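Local structure of BpsB (PgaB), Poly-beta-1,6-N-acetyl-D-glucosamine N-deacetylase (Bordetella bronchiseptica RB50, 5BU6) at residues 109-114 with 155-160; 150-155 with 217-222. The protein removes acetyl groups from the N-acetylglucosamine units of poly-beta-1,6-N-acetyl-D-glucosamine as a family 4 carbohydrate esterase, and is required for biofilm formation by this bacterium. The protein carries 5 engineered substitutions. All coordinates share one frame; numbering follows the deposited sequence.

Interaction 1 (109-114 with 155-160); sequences VTSWTD and SHNLHR. With NI (nickel (II) ion), chain C.
Trp-112 lays the far rim of its six-membered ring over one face of the His-159 imidazole, with CH2 3.6 Å from ND1. The two ring planes are inclined at 43°, a packing between a parallel stack and a T-shaped pair. His-159 belongs to the Asp-His-His metal site of the polysaccharide deacetylase fold: its NE2 holds the nickel ion at 2.1 Å, and Asp-84 and His-154 are the other protein ligands. Val-109, at the N-cap position of the short helix 110-113, also leans on this imidazole, CG2 meeting CD2 at 3.5 Å. Its other methyl, CG1, is anti to the backbone N (chi1 -177°) and lies over the centre of the Trp-112 ring while touching the carbonyl oxygen of His-156. A single valine therefore packs against both the indole and the metal ligand.

Polar bonds join the first turn of the helix to the loop that carries His-159. Thr-110 N donates to Ser-155 O, and Thr-110 OG1 comes in near the ring plane of His-156, 2.7 Å from its ND1, in a hydrogen bond whose proton could sit on either atom. Ser-111 meets the same imidazole from above: CB stands 3.8 Å from the ring centroid in a CH-pi contact. On the loop side, Asp-199 of helix 189-211 accepts from the backbone N of His-156 and of Asn-157, and Ser-155 OG accepts from Leu-158 N in an ST motif. With chi1 at 72°, OG of Ser-111 sits between its own backbone N and carbonyl carbon, close enough to the N-H for both to grip one acceptor: OG at 2.8 Å and N at 3.1 Å reach His-156 O from the same face of its carbonyl plane.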
ATOM      1  N   VAL A 109       5.927   4.964  -0.497  1.00 33.79           N
ATOM      2  CA  VAL A 109       7.029   4.496  -1.346  1.00 30.10           C
ATOM      3  C   VAL A 109       8.241   5.330  -0.957  1.00 31.81           C
ATOM      4  O   VAL A 109       8.301   6.519  -1.267  1.00 30.16           O
ATOM      5  CB  VAL A 109       6.761   4.658  -2.845  1.00 30.79           C
ATOM      6  CG1 VAL A 109       7.929   4.087  -3.641  1.00 29.29           C
ATOM      7  CG2 VAL A 109       5.439   3.978  -3.245  1.00 28.79           C
ATOM      8  N   THR A 110       9.189   4.750  -0.243  1.00 28.51           N
ATOM      9  CA  THR A 110      10.137   5.616   0.452  1.00 31.25           C
ATOM     10  C   THR A 110      11.176   6.236  -0.493  1.00 32.40           C
ATOM     11  O   THR A 110      11.759   7.259  -0.171  1.00 37.45           O
ATOM     12  CB  THR A 110      10.831   4.885   1.623  1.00 30.35           C
ATOM     13  OG1 THR A 110      11.476   3.696   1.164  1.00 31.62           O
ATOM     14  CG2 THR A 110       9.797   4.513   2.690  1.00 29.01           C
ATOM     15  N   SER A 111      11.401   5.658  -1.665  1.00 28.15           N
ATOM     16  CA  SER A 111      12.333   6.310  -2.580  1.00 32.46           C
ATOM     17  C   SER A 111      11.706   7.580  -3.193  1.00 36.26           C
ATOM     18  O   SER A 111      12.421   8.427  -3.727  1.00 36.67           O
ATOM     19  CB  SER A 111      12.809   5.359  -3.693  1.00 34.98           C
ATOM     20  OG  SER A 111      11.778   5.120  -4.629  1.00 37.44           O
ATOM     21  N   TRP A 112      10.383   7.700  -3.104  1.00 31.76           N
ATOM     22  CA  TRP A 112       9.668   8.877  -3.574  1.00 34.39           C
ATOM     23  C   TRP A 112       9.629   9.951  -2.497  1.00 33.15           C
ATOM     24  O   TRP A 112      10.020  11.082  -2.714  1.00 32.87           O
ATOM     25  CB  TRP A 112       8.231   8.496  -3.977  1.00 32.85           C
ATOM     26  CG  TRP A 112       8.132   7.580  -5.147  1.00 32.15           C
ATOM     27  CD1 TRP A 112       9.145   7.126  -5.919  1.00 32.53           C
ATOM     28  CD2 TRP A 112       6.927   6.995  -5.680  1.00 29.04           C
ATOM     29  NE1 TRP A 112       8.662   6.294  -6.900  1.00 32.77           N
ATOM     30  CE2 TRP A 112       7.304   6.206  -6.784  1.00 35.39           C
ATOM     31  CE3 TRP A 112       5.587   7.062  -5.325  1.00 30.99           C
ATOM     32  CZ2 TRP A 112       6.385   5.486  -7.542  1.00 41.76           C
ATOM     33  CZ3 TRP A 112       4.656   6.347  -6.097  1.00 32.68           C
ATOM     34  CH2 TRP A 112       5.071   5.570  -7.183  1.00 33.12           C
ATOM     35  N   THR A 113       9.113   9.574  -1.333  1.00 29.38           N
ATOM     36  CA  THR A 113       9.078  10.434  -0.159  1.00 34.28           C
ATOM     37  C   THR A 113      10.480  10.909   0.221  1.00 34.81           C
ATOM     38  O   THR A 113      10.680  12.069   0.578  1.00 36.61           O
ATOM     39  CB  THR A 113       8.420   9.682   1.024  1.00 34.05           C
ATOM     40  OG1 THR A 113       7.105   9.279   0.619  1.00 37.93           O
ATOM     41  CG2 THR A 113       8.330  10.565   2.311  1.00 28.14           C
ATOM     42  N   ASP A 114      11.457  10.017   0.122  1.00 34.01           N
ATOM     43  CA  ASP A 114      12.817  10.360   0.525  1.00 31.73           C
ATOM     44  C   ASP A 114      13.729  10.759  -0.641  1.00 33.36           C
ATOM     45  O   ASP A 114      14.937  10.668  -0.530  1.00 31.94           O
ATOM     46  CB  ASP A 114      13.465   9.190   1.261  1.00 36.02           C
ATOM     47  CG  ASP A 114      14.610   9.627   2.120  1.00 39.10           C
ATOM     48  OD1 ASP A 114      14.386  10.532   2.953  1.00 41.18           O
ATOM     49  OD2 ASP A 114      15.719   9.089   1.933  1.00 39.21           O
ATOM     50  N   SER A 155       6.990  -0.342  -0.339  1.00 33.82           N
ATOM     51  CA  SER A 155       8.352  -0.656  -0.832  1.00 33.47           C
ATOM     52  C   SER A 155       9.229   0.602  -0.826  1.00 34.41           C
ATOM     53  O   SER A 155       8.744   1.701  -0.611  1.00 34.05           O
ATOM     54  CB  SER A 155       8.359  -1.291  -2.233  1.00 29.64           C
ATOM     55  OG  SER A 155       8.270  -0.306  -3.259  1.00 31.82           O
ATOM     56  N   HIS A 156      10.527   0.418  -1.023  1.00 35.41           N
ATOM     57  CA  HIS A 156      11.442   1.540  -1.243  1.00 36.83           C
ATOM     58  C   HIS A 156      11.404   1.908  -2.720  1.00 33.52           C
ATOM     59  O   HIS A 156      10.980   2.984  -3.076  1.00 31.17           O
ATOM     60  CB  HIS A 156      12.876   1.197  -0.806  1.00 38.65           C
ATOM     61  CG  HIS A 156      13.855   2.322  -0.984  1.00 32.00           C
ATOM     62  ND1 HIS A 156      13.704   3.545  -0.370  1.00 29.87           N
ATOM     63  CD2 HIS A 156      14.993   2.405  -1.714  1.00 37.86           C
ATOM     64  CE1 HIS A 156      14.709   4.333  -0.709  1.00 31.13           C
ATOM     65  NE2 HIS A 156      15.504   3.668  -1.530  1.00 38.44           N
ATOM     66  N   ASN A 157      11.821   0.989  -3.571  1.00 32.31           N
ATOM     67  CA  ASN A 157      11.859   1.248  -5.003  1.00 37.91           C
ATOM     68  C   ASN A 157      11.327   0.066  -5.813  1.00 35.24           C
ATOM     69  O   ASN A 157      11.913  -0.333  -6.797  1.00 41.45           O
ATOM     70  CB  ASN A 157      13.288   1.592  -5.426  1.00 38.92           C
ATOM     71  CG  ASN A 157      13.370   2.179  -6.816  1.00 42.54           C
ATOM     72  OD1 ASN A 157      12.388   2.722  -7.343  1.00 41.10           O
ATOM     73  ND2 ASN A 157      14.542   2.065  -7.425  1.00 44.63           N
ATOM     74  N   LEU A 158      10.216  -0.520  -5.383  1.00 33.26           N
ATOM     75  CA  LEU A 158       9.633  -1.618  -6.159  1.00 34.59           C
ATOM     76  C   LEU A 158       8.354  -1.183  -6.854  1.00 31.55           C
ATOM     77  O   LEU A 158       7.656  -2.008  -7.440  1.00 36.86           O
ATOM     78  CB  LEU A 158       9.343  -2.815  -5.262  1.00 38.55           C
ATOM     79  CG  LEU A 158      10.578  -3.389  -4.574  1.00 35.53           C
ATOM     80  CD1 LEU A 158      10.136  -4.513  -3.670  1.00 40.17           C
ATOM     81  CD2 LEU A 158      11.602  -3.876  -5.579  1.00 35.75           C
ATOM     82  N   HIS A 159       8.036   0.104  -6.771  1.00 31.62           N
ATOM     83  CA  HIS A 159       6.784   0.603  -7.346  1.00 32.13           C
ATOM     84  C   HIS A 159       7.015   1.015  -8.804  1.00 40.89           C
ATOM     85  O   HIS A 159       6.773   2.161  -9.193  1.00 36.58           O
ATOM     86  CB  HIS A 159       6.244   1.769  -6.497  1.00 29.95           C
ATOM     87  CG  HIS A 159       4.755   1.947  -6.591  1.00 30.68           C
ATOM     88  ND1 HIS A 159       4.099   2.117  -7.790  1.00 34.47           N
ATOM     89  CD2 HIS A 159       3.802   2.011  -5.635  1.00 33.95           C
ATOM     90  CE1 HIS A 159       2.805   2.257  -7.572  1.00 38.65           C
ATOM     91  NE2 HIS A 159       2.595   2.194  -6.271  1.00 33.47           N
ATOM     92  N   ARG A 160       7.501   0.070  -9.607  1.00 34.26           N
ATOM     93  CA  ARG A 160       7.836   0.352 -10.991  1.00 36.53           C
ATOM     94  C   ARG A 160       8.015  -0.943 -11.745  1.00 41.04           C
ATOM     95  O   ARG A 160       8.032  -2.024 -11.145  1.00 40.81           O
ATOM     96  CB  ARG A 160       9.121   1.172 -11.074  1.00 41.80           C
ATOM     97  CG  ARG A 160      10.280   0.424 -10.451  1.00 46.08           C
ATOM     98  CD  ARG A 160      11.592   1.174 -10.408  1.00 48.46           C
ATOM     99  NE  ARG A 160      12.525   0.374  -9.613  1.00 61.87           N
ATOM    100  CZ  ARG A 160      13.442  -0.455 -10.107  1.00 65.36           C
ATOM    101  NH1 ARG A 160      14.212  -1.147  -9.277  1.00 68.62           N
ATOM    102  NH2 ARG A 160      13.611  -0.585 -11.420  1.00 56.24           N
TER
HETATM  103 NI    NI C 401       0.765   2.243  -5.291  1.00 34.40          NI
HETATM  104  O   HOH W   1      -1.161   2.436  -4.412  1.00 43.40           O
HETATM  105  O   HOH W   2      -0.249   3.167  -6.969  1.00 33.61           O

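Interaction 2 (150-155 with 217-222); sequences ELASHS and SIVWPY. With NI (nickel (II) ion), chain C; EDO (1,2-ethanediol), chain J.
His-154 works with both ring nitrogens at once: NE2 binds the nickel ion at 2.2 Å, while ND1 donates to a main-chain oxygen on the other segment, Val-219 O, at 2.7 Å. The acceptor lies in the imidazole plane, but the donor stands 39° out of the carbonyl plane, away from a lone pair. Val-219 O is thus a second-shell partner of the metal, and with both nitrogens held the ring has little freedom to turn about its CB-CG bond. Pro-221 adds an off-centre CH-pi contact, CG being 4.2 Å from the centroid of the His-154 ring. The proline CG also touches His-154 O, the oxygen to which Ser-155 OG donates.

Behind the histidine, strands 150-153 and 217-219 diverge at 64°, and only Ser-153 and Ile-218 form a bridge, in the parallel sense. Ser-153 N donates to Ser-217 O, and Val-219 N returns an almost straight bond to Ser-153 O at 2.8 Å. CD1 of Ile-218 presses on that same Ser-153 oxygen. The Ser-153 hydroxyl accepts from Ser-155 N in an ST turn and is also hydrogen-bonded to OG of Ser-203 on helix 189-211. Farther back, where the strands spread apart, water 3 bridges them: it donates to Leu-151 O and to Glu-150 OE2, and takes a hydrogen bond from Ser-217 OG at 2.7 Å. Glu-150 OE2 also forms a salt bridge with Arg-216.

Such splayed strands are consistent with the irregular beta/alpha barrel of this esterase family. Strand 149-153 is hydrogen-bonded along its other edge to strand 104-108, Ile-218 packs on Leu-200 of helix 189-211, and Trp-220 lies between that helix and helix 227-235.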
ATOM      1  N   GLU A 150      -1.980   4.395  10.494  1.00 33.40           N
ATOM      2  CA  GLU A 150      -0.905   3.396  10.562  1.00 33.89           C
ATOM      3  C   GLU A 150      -0.046   3.569   9.321  1.00 36.59           C
ATOM      4  O   GLU A 150      -0.560   3.567   8.202  1.00 35.45           O
ATOM      5  CB  GLU A 150      -1.479   1.981  10.602  1.00 35.35           C
ATOM      6  CG  GLU A 150      -0.473   0.862  10.359  1.00 60.53           C
ATOM      7  CD  GLU A 150      -0.064   0.142  11.641  1.00 86.58           C
ATOM      8  OE1 GLU A 150      -0.597   0.482  12.720  1.00 95.61           O
ATOM      9  OE2 GLU A 150       0.789  -0.769  11.568  1.00 90.87           O
ATOM     10  N   LEU A 151       1.254   3.729   9.507  1.00 32.95           N
ATOM     11  CA  LEU A 151       2.156   3.836   8.364  1.00 29.56           C
ATOM     12  C   LEU A 151       2.610   2.442   7.958  1.00 27.46           C
ATOM     13  O   LEU A 151       2.889   1.576   8.805  1.00 31.04           O
ATOM     14  CB  LEU A 151       3.360   4.718   8.699  1.00 33.90           C
ATOM     15  CG  LEU A 151       3.110   6.200   8.979  1.00 38.25           C
ATOM     16  CD1 LEU A 151       4.446   6.948   9.114  1.00 34.79           C
ATOM     17  CD2 LEU A 151       2.241   6.830   7.910  1.00 38.80           C
ATOM     18  N   ALA A 152       2.674   2.229   6.655  1.00 27.95           N
ATOM     19  CA  ALA A 152       3.102   0.964   6.097  1.00 28.94           C
ATOM     20  C   ALA A 152       4.125   1.224   5.004  1.00 29.05           C
ATOM     21  O   ALA A 152       4.211   2.331   4.491  1.00 32.04           O
ATOM     22  CB  ALA A 152       1.898   0.199   5.524  1.00 28.86           C
ATOM     23  N   SER A 153       4.889   0.202   4.649  1.00 31.62           N
ATOM     24  CA  SER A 153       5.757   0.277   3.483  1.00 30.60           C
ATOM     25  C   SER A 153       4.958   0.021   2.211  1.00 32.66           C
ATOM     26  O   SER A 153       4.161  -0.918   2.153  1.00 26.77           O
ATOM     27  CB  SER A 153       6.897  -0.733   3.597  1.00 31.42           C
ATOM     28  OG  SER A 153       7.713  -0.759   2.444  1.00 30.91           O
ATOM     29  N   HIS A 154       5.188   0.857   1.198  1.00 28.92           N
ATOM     30  CA  HIS A 154       4.756   0.562  -0.176  1.00 32.12           C
ATOM     31  C   HIS A 154       5.989   0.232  -1.013  1.00 34.67           C
ATOM     32  O   HIS A 154       6.007   0.479  -2.215  1.00 35.80           O
ATOM     33  CB  HIS A 154       3.984   1.755  -0.771  1.00 30.81           C
ATOM     34  CG  HIS A 154       3.003   1.376  -1.830  1.00 26.99           C
ATOM     35  ND1 HIS A 154       2.573   0.077  -2.019  1.00 28.34           N
ATOM     36  CD2 HIS A 154       2.371   2.123  -2.767  1.00 28.89           C
ATOM     37  CE1 HIS A 154       1.723   0.040  -3.034  1.00 31.43           C
ATOM     38  NE2 HIS A 154       1.569   1.271  -3.491  1.00 24.78           N
ATOM     39  N   SER A 155       6.990  -0.342  -0.339  1.00 33.82           N
ATOM     40  CA  SER A 155       8.352  -0.656  -0.832  1.00 33.47           C
ATOM     41  C   SER A 155       9.229   0.602  -0.826  1.00 34.41           C
ATOM     42  O   SER A 155       8.744   1.701  -0.611  1.00 34.05           O
ATOM     43  CB  SER A 155       8.359  -1.291  -2.233  1.00 29.64           C
ATOM     44  OG  SER A 155       8.270  -0.306  -3.259  1.00 31.82           O
ATOM     45  N   SER A 217       3.921  -3.783   8.316  1.00 30.13           N
ATOM     46  CA  SER A 217       3.142  -4.229   7.178  1.00 34.17           C
ATOM     47  C   SER A 217       3.709  -3.713   5.854  1.00 31.83           C
ATOM     48  O   SER A 217       4.353  -2.654   5.821  1.00 26.79           O
ATOM     49  CB  SER A 217       1.686  -3.775   7.345  1.00 39.29           C
ATOM     50  OG  SER A 217       1.632  -2.381   7.586  1.00 44.33           O
ATOM     51  N   ILE A 218       3.483  -4.479   4.787  1.00 30.98           N
ATOM     52  CA  ILE A 218       3.863  -4.095   3.422  1.00 30.64           C
ATOM     53  C   ILE A 218       2.652  -4.165   2.524  1.00 34.88           C
ATOM     54  O   ILE A 218       1.901  -5.162   2.531  1.00 37.89           O
ATOM     55  CB  ILE A 218       4.982  -5.010   2.852  1.00 32.56           C
ATOM     56  CG1 ILE A 218       5.147  -4.802   1.349  1.00 34.66           C
ATOM     57  CG2 ILE A 218       4.672  -6.477   3.087  1.00 37.82           C
ATOM     58  CD1 ILE A 218       5.865  -3.543   1.001  1.00 33.80           C
ATOM     59  N   VAL A 219       2.419  -3.092   1.779  1.00 30.54           N
ATOM     60  CA  VAL A 219       1.405  -3.092   0.736  1.00 27.92           C
ATOM     61  C   VAL A 219       2.140  -3.269  -0.572  1.00 30.69           C
ATOM     62  O   VAL A 219       2.858  -2.370  -0.988  1.00 28.02           O
ATOM     63  CB  VAL A 219       0.594  -1.775   0.676  1.00 31.24           C
ATOM     64  CG1 VAL A 219      -0.468  -1.851  -0.473  1.00 32.84           C
ATOM     65  CG2 VAL A 219      -0.088  -1.496   2.019  1.00 34.54           C
ATOM     66  N   TRP A 220       1.980  -4.423  -1.203  1.00 29.11           N
ATOM     67  CA  TRP A 220       2.751  -4.750  -2.388  1.00 27.73           C
ATOM     68  C   TRP A 220       2.293  -3.896  -3.576  1.00 26.30           C
ATOM     69  O   TRP A 220       1.133  -3.940  -3.932  1.00 31.36           O
ATOM     70  CB  TRP A 220       2.589  -6.245  -2.707  1.00 33.58           C
ATOM     71  CG  TRP A 220       3.185  -7.169  -1.631  1.00 31.31           C
ATOM     72  CD1 TRP A 220       2.495  -7.949  -0.720  1.00 34.90           C
ATOM     73  CD2 TRP A 220       4.571  -7.415  -1.399  1.00 33.94           C
ATOM     74  NE1 TRP A 220       3.383  -8.647   0.072  1.00 34.83           N
ATOM     75  CE2 TRP A 220       4.665  -8.338  -0.321  1.00 30.90           C
ATOM     76  CE3 TRP A 220       5.758  -6.933  -1.988  1.00 35.86           C
ATOM     77  CZ2 TRP A 220       5.888  -8.792   0.167  1.00 29.39           C
ATOM     78  CZ3 TRP A 220       6.977  -7.390  -1.496  1.00 34.19           C
ATOM     79  CH2 TRP A 220       7.031  -8.301  -0.421  1.00 35.56           C
ATOM     80  N   PRO A 221       3.218  -3.143  -4.201  1.00 31.93           N
ATOM     81  CA  PRO A 221       2.846  -2.451  -5.443  1.00 31.61           C
ATOM     82  C   PRO A 221       2.262  -3.398  -6.469  1.00 39.18           C
ATOM     83  O   PRO A 221       2.787  -4.506  -6.643  1.00 33.26           O
ATOM     84  CB  PRO A 221       4.180  -1.871  -5.933  1.00 30.09           C
ATOM     85  CG  PRO A 221       4.942  -1.606  -4.649  1.00 30.90           C
ATOM     86  CD  PRO A 221       4.576  -2.791  -3.755  1.00 28.79           C
ATOM     87  N   TYR A 222       1.183  -2.958  -7.122  1.00 35.96           N
ATOM     88  CA  TYR A 222       0.536  -3.714  -8.172  1.00 35.25           C
ATOM     89  C   TYR A 222       0.047  -5.082  -7.681  1.00 37.46           C
ATOM     90  O   TYR A 222      -0.281  -5.935  -8.490  1.00 39.22           O
ATOM     91  CB  TYR A 222       1.476  -3.895  -9.365  1.00 39.46           C
ATOM     92  CG  TYR A 222       2.233  -2.636  -9.727  1.00 46.01           C
ATOM     93  CD1 TYR A 222       1.575  -1.538 -10.266  1.00 48.94           C
ATOM     94  CD2 TYR A 222       3.609  -2.545  -9.526  1.00 44.60           C
ATOM     95  CE1 TYR A 222       2.261  -0.384 -10.594  1.00 50.04           C
ATOM     96  CE2 TYR A 222       4.307  -1.396  -9.858  1.00 44.65           C
ATOM     97  CZ  TYR A 222       3.626  -0.321 -10.391  1.00 47.30           C
ATOM     98  OH  TYR A 222       4.303   0.822 -10.721  1.00 50.59           O
TER
HETATM   99 NI    NI C 401       0.765   2.243  -5.291  1.00 34.40          NI
HETATM  100  C1  EDO J 408      -3.123   3.075  14.064  1.00 49.41           C
HETATM  101  O1  EDO J 408      -4.352   3.390  13.399  1.00 44.47           O
HETATM  102  C2  EDO J 408      -3.237   1.699  14.724  1.00 50.51           C
HETATM  103  O2  EDO J 408      -3.160   0.633  13.761  1.00 38.68           O
HETATM  104  O   HOH W   3       2.761  -1.049   9.614  1.00 36.48           O
HETATM  105  O   HOH W   1      -1.161   2.436  -4.412  1.00 43.40           O
HETATM  106  O   HOH W   2      -0.249   3.167  -6.969  1.00 33.61           O

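In the fold
From the N terminus, strand 104-108 runs into 109-114, the first half of interaction 1; some 40 residues later, after strand 149-153, the chain returns at 155-160 and closes that loop. Interaction 2 starts on strand 149-153 itself and closes a longer excursion, which includes helix 189-211, when 217-222 arrives. The segments alternate, so the two loops cross instead of nesting, and Ser-155 serves both. Together they tie the ends of three strands, 104-108, 149-153 and 217-219, round one nickel ion, each contact supplying one histidine ligand. Their outer ends meet again where Tyr-222 OH probably hydrogen-bonds to His-159 O, 3.2 Å away.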